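Local atomic coordinates of Thiol:disulfide interchange protein dsbA-like (Escherichia coli, PDB entry 3C7M), a protein that acts as a periplasmic dithiol oxidase, donating its disulfide bond to substrate proteins and working with DsbI to form an essential disulfide in arylsulfate sulfotransferase. Residues F98-A103 and E109-G114. Residues are numbered along the deposited sequence; the frame is centred on the assembly and turned at random.
Sequences FAYYAA and ERWSDG. With CD (cadmium ion), chain D; CD (cadmium ion), chain C.
The methyl group of Ala103 rests against the benzo end of the Trp111 indole, its CB 3.6 Å from CZ2. Tyr100, one helical turn earlier, brings CD1 to within 4.1 Å of Trp111 CZ2; the indole atom lies at the edge of the phenol ring, near its plane, and the two aromatic side chains cross at about a right angle. Beside this apolar contact the backbone joins in: Glu109 N donates to Ala103 O over 2.9 Å, tying the returning chain to the helix.

Glu109 is folded back over the indole. With CG anti to the backbone N (chi1 177°) and the chain bent at chi2, its CG lies over the centre of one Trp111 face, 3.4 Å above the ring plane. The bend also brings OE2 to Trp111 N at 2.8 Å, met on the anti side of the carboxylate, while OE1 and OE2 together chelate a cadmium ion, the OE2 bond being the shorter at 2.3 Å. The Arg110 guanidinium links the loop to the end of the helix, NH1 donating to both Glu109 O and Tyr104 O.

Further out, Trp111 NE1 is held by Thr123 and Tyr100 OH by Phe120 O, both partners on helix 117-128; Asp113 shares a second cadmium ion with Glu63. The indole of Trp111 is thus packed between helices 92-106 and 117-128, which the loop connects, in the helical domain that DsbA-family proteins carry as an insertion in the thioredoxin fold.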
ATOM      1  N   PHE A  98      -0.444  10.330  -1.293  1.00 10.02           N
ATOM      2  CA  PHE A  98      -1.529  11.188  -1.743  1.00 10.46           C
ATOM      3  C   PHE A  98      -1.118  12.172  -2.824  1.00 10.37           C
ATOM      4  O   PHE A  98      -1.951  12.542  -3.665  1.00 10.96           O
ATOM      5  CB  PHE A  98      -2.256  11.837  -0.572  1.00 11.03           C
ATOM      6  CG  PHE A  98      -3.203  10.898   0.103  1.00 11.67           C
ATOM      7  CD1 PHE A  98      -4.413  10.563  -0.503  1.00 12.01           C
ATOM      8  CD2 PHE A  98      -2.869  10.306   1.311  1.00 13.37           C
ATOM      9  CE1 PHE A  98      -5.281   9.667   0.101  1.00 12.22           C
ATOM     10  CE2 PHE A  98      -3.741   9.421   1.928  1.00 13.55           C
ATOM     11  CZ  PHE A  98      -4.950   9.110   1.323  1.00 12.52           C
ATOM     12  N   ALA A  99       0.158  12.556  -2.834  1.00 10.17           N
ATOM     13  CA  ALA A  99       0.674  13.404  -3.906  1.00  9.75           C
ATOM     14  C   ALA A  99       0.598  12.669  -5.244  1.00  9.44           C
ATOM     15  O   ALA A  99       0.210  13.261  -6.258  1.00 10.08           O
ATOM     16  CB  ALA A  99       2.096  13.841  -3.615  1.00 10.33           C
ATOM     17  N   TYR A 100       0.965  11.387  -5.249  1.00  9.21           N
ATOM     18  CA  TYR A 100       0.875  10.597  -6.478  1.00  8.64           C
ATOM     19  C   TYR A 100      -0.560  10.363  -6.905  1.00  8.94           C
ATOM     20  O   TYR A 100      -0.870  10.456  -8.085  1.00  9.07           O
ATOM     21  CB  TYR A 100       1.616   9.259  -6.355  1.00  8.61           C
ATOM     22  CG  TYR A 100       3.115   9.416  -6.418  1.00  8.10           C
ATOM     23  CD1 TYR A 100       3.722  10.097  -7.472  1.00  7.92           C
ATOM     24  CD2 TYR A 100       3.928   8.876  -5.429  1.00  8.23           C
ATOM     25  CE1 TYR A 100       5.112  10.244  -7.532  1.00  8.16           C
ATOM     26  CE2 TYR A 100       5.305   9.014  -5.476  1.00  8.23           C
ATOM     27  CZ  TYR A 100       5.896   9.697  -6.534  1.00  8.07           C
ATOM     28  OH  TYR A 100       7.270   9.831  -6.568  1.00  8.37           O
ATOM     29  N   TYR A 101      -1.436  10.050  -5.956  1.00  8.87           N
ATOM     30  CA  TYR A 101      -2.834   9.865  -6.303  1.00  9.04           C
ATOM     31  C   TYR A 101      -3.406  11.150  -6.915  1.00  9.60           C
ATOM     32  O   TYR A 101      -4.076  11.096  -7.947  1.00  9.72           O
ATOM     33  CB  TYR A 101      -3.649   9.502  -5.066  1.00  9.30           C
ATOM     34  CG  TYR A 101      -3.610   8.064  -4.588  1.00  9.29           C
ATOM     35  CD1 TYR A 101      -3.526   6.982  -5.480  1.00  9.85           C
ATOM     36  CD2 TYR A 101      -3.731   7.790  -3.230  1.00  9.68           C
ATOM     37  CE1 TYR A 101      -3.535   5.659  -5.006  1.00  9.76           C
ATOM     38  CE2 TYR A 101      -3.740   6.495  -2.754  1.00  8.81           C
ATOM     39  CZ  TYR A 101      -3.646   5.433  -3.641  1.00  8.83           C
ATOM     40  OH  TYR A 101      -3.668   4.141  -3.156  1.00 11.54           O
ATOM     41  N   ALA A 102      -3.134  12.294  -6.284  1.00  9.21           N
ATOM     42  CA  ALA A 102      -3.645  13.576  -6.792  1.00  9.60           C
ATOM     43  C   ALA A 102      -3.077  13.887  -8.173  1.00 10.24           C
ATOM     44  O   ALA A 102      -3.814  14.276  -9.082  1.00 10.45           O
ATOM     45  CB  ALA A 102      -3.361  14.709  -5.819  1.00 10.12           C
ATOM     46  N   ALA A 103      -1.769  13.704  -8.337  1.00  9.73           N
ATOM     47  CA  ALA A 103      -1.129  13.993  -9.620  1.00  9.90           C
ATOM     48  C   ALA A 103      -1.694  13.112 -10.730  1.00 10.06           C
ATOM     49  O   ALA A 103      -2.115  13.613 -11.766  1.00  9.72           O
ATOM     50  CB  ALA A 103       0.395  13.841  -9.516  1.00  9.95           C
ATOM     51  N   GLU A 109      -1.539  13.849 -14.571  1.00 10.77           N
ATOM     52  CA  GLU A 109      -0.096  13.939 -14.818  1.00 10.07           C
ATOM     53  C   GLU A 109       0.442  12.572 -15.216  1.00  9.89           C
ATOM     54  O   GLU A 109       0.071  11.553 -14.621  1.00  9.51           O
ATOM     55  CB  GLU A 109       0.625  14.459 -13.568  1.00  9.96           C
ATOM     56  CG  GLU A 109       2.142  14.526 -13.671  1.00  9.92           C
ATOM     57  CD  GLU A 109       2.633  15.503 -14.729  1.00  9.56           C
ATOM     58  OE1 GLU A 109       2.698  16.715 -14.451  1.00 11.82           O
ATOM     59  OE2 GLU A 109       3.002  15.053 -15.828  1.00  9.64           O
ATOM     60  N   ARG A 110       1.288  12.550 -16.241  1.00  9.43           N
ATOM     61  CA  ARG A 110       1.885  11.297 -16.700  1.00  9.08           C
ATOM     62  C   ARG A 110       3.400  11.364 -16.810  1.00  9.16           C
ATOM     63  O   ARG A 110       4.036  10.384 -17.182  1.00  8.75           O
ATOM     64  CB  ARG A 110       1.281  10.856 -18.046  1.00  9.32           C
ATOM     65  CG  ARG A 110      -0.211  10.466 -18.014  1.00  9.54           C
ATOM     66  CD  ARG A 110      -0.475   9.240 -17.122  1.00 10.16           C
ATOM     67  NE  ARG A 110      -1.895   8.884 -17.095  1.00 12.32           N
ATOM     68  CZ  ARG A 110      -2.781   9.348 -16.216  1.00 12.59           C
ATOM     69  NH1 ARG A 110      -2.417  10.197 -15.262  1.00 10.68           N
ATOM     70  NH2 ARG A 110      -4.046   8.945 -16.288  1.00 15.23           N
ATOM     71  N   TRP A 111       3.973  12.515 -16.472  1.00  8.59           N
ATOM     72  CA  TRP A 111       5.425  12.706 -16.439  1.00  8.44           C
ATOM     73  C   TRP A 111       6.106  12.141 -17.691  1.00  9.22           C
ATOM     74  O   TRP A 111       7.063  11.372 -17.591  1.00  9.30           O
ATOM     75  CB  TRP A 111       6.041  12.038 -15.199  1.00  8.80           C
ATOM     76  CG  TRP A 111       5.436  12.417 -13.870  1.00  8.51           C
ATOM     77  CD1 TRP A 111       5.850  13.424 -13.029  1.00  8.60           C
ATOM     78  CD2 TRP A 111       4.357  11.755 -13.199  1.00  8.03           C
ATOM     79  NE1 TRP A 111       5.074  13.439 -11.896  1.00  8.70           N
ATOM     80  CE2 TRP A 111       4.151  12.427 -11.969  1.00  8.05           C
ATOM     81  CE3 TRP A 111       3.537  10.666 -13.518  1.00  7.51           C
ATOM     82  CZ2 TRP A 111       3.161  12.040 -11.060  1.00  9.03           C
ATOM     83  CZ3 TRP A 111       2.552  10.275 -12.610  1.00  9.16           C
ATOM     84  CH2 TRP A 111       2.368  10.971 -11.400  1.00  8.56           C
ATOM     85  N   SER A 112       5.598  12.495 -18.869  1.00  9.56           N
ATOM     86  CA  SER A 112       6.220  12.064 -20.135  1.00 10.12           C
ATOM     87  C   SER A 112       6.231  10.542 -20.341  1.00 10.36           C
ATOM     88  O   SER A 112       7.109   9.988 -21.021  1.00 10.93           O
ATOM     89  CB  SER A 112       7.639  12.639 -20.265  1.00  9.86           C
ATOM     90  OG  SER A 112       7.606  14.057 -20.263  1.00 11.81           O
ATOM     91  N   ASP A 113       5.257   9.868 -19.738  1.00 10.50           N
ATOM     92  CA  ASP A 113       4.924   8.482 -20.077  1.00 11.19           C
ATOM     93  C   ASP A 113       6.072   7.497 -19.966  1.00 11.05           C
ATOM     94  O   ASP A 113       6.335   6.710 -20.881  1.00 11.79           O
ATOM     95  CB  ASP A 113       4.292   8.435 -21.463  1.00 11.35           C
ATOM     96  CG  ASP A 113       3.089   9.324 -21.557  1.00 12.71           C
ATOM     97  OD1 ASP A 113       2.025   8.947 -21.023  1.00 13.22           O
ATOM     98  OD2 ASP A 113       3.217  10.420 -22.136  1.00 17.38           O
ATOM     99  N   GLY A 114       6.749   7.546 -18.825  1.00 10.81           N
ATOM    100  CA  GLY A 114       7.833   6.622 -18.540  1.00 10.29           C
ATOM    101  C   GLY A 114       9.207   7.204 -18.795  1.00 10.41           C
ATOM    102  O   GLY A 114      10.197   6.718 -18.237  1.00 10.71           O
TER
HETATM  103 CD    CD D 197       4.022  16.905 -16.705  0.94 10.93          CD
HETATM  104 CD    CD C 196       1.234   6.843 -20.936  0.92 11.34          CD
HETATM  105  O   HOH W   1      -0.644   8.048 -22.146  1.00 25.58           O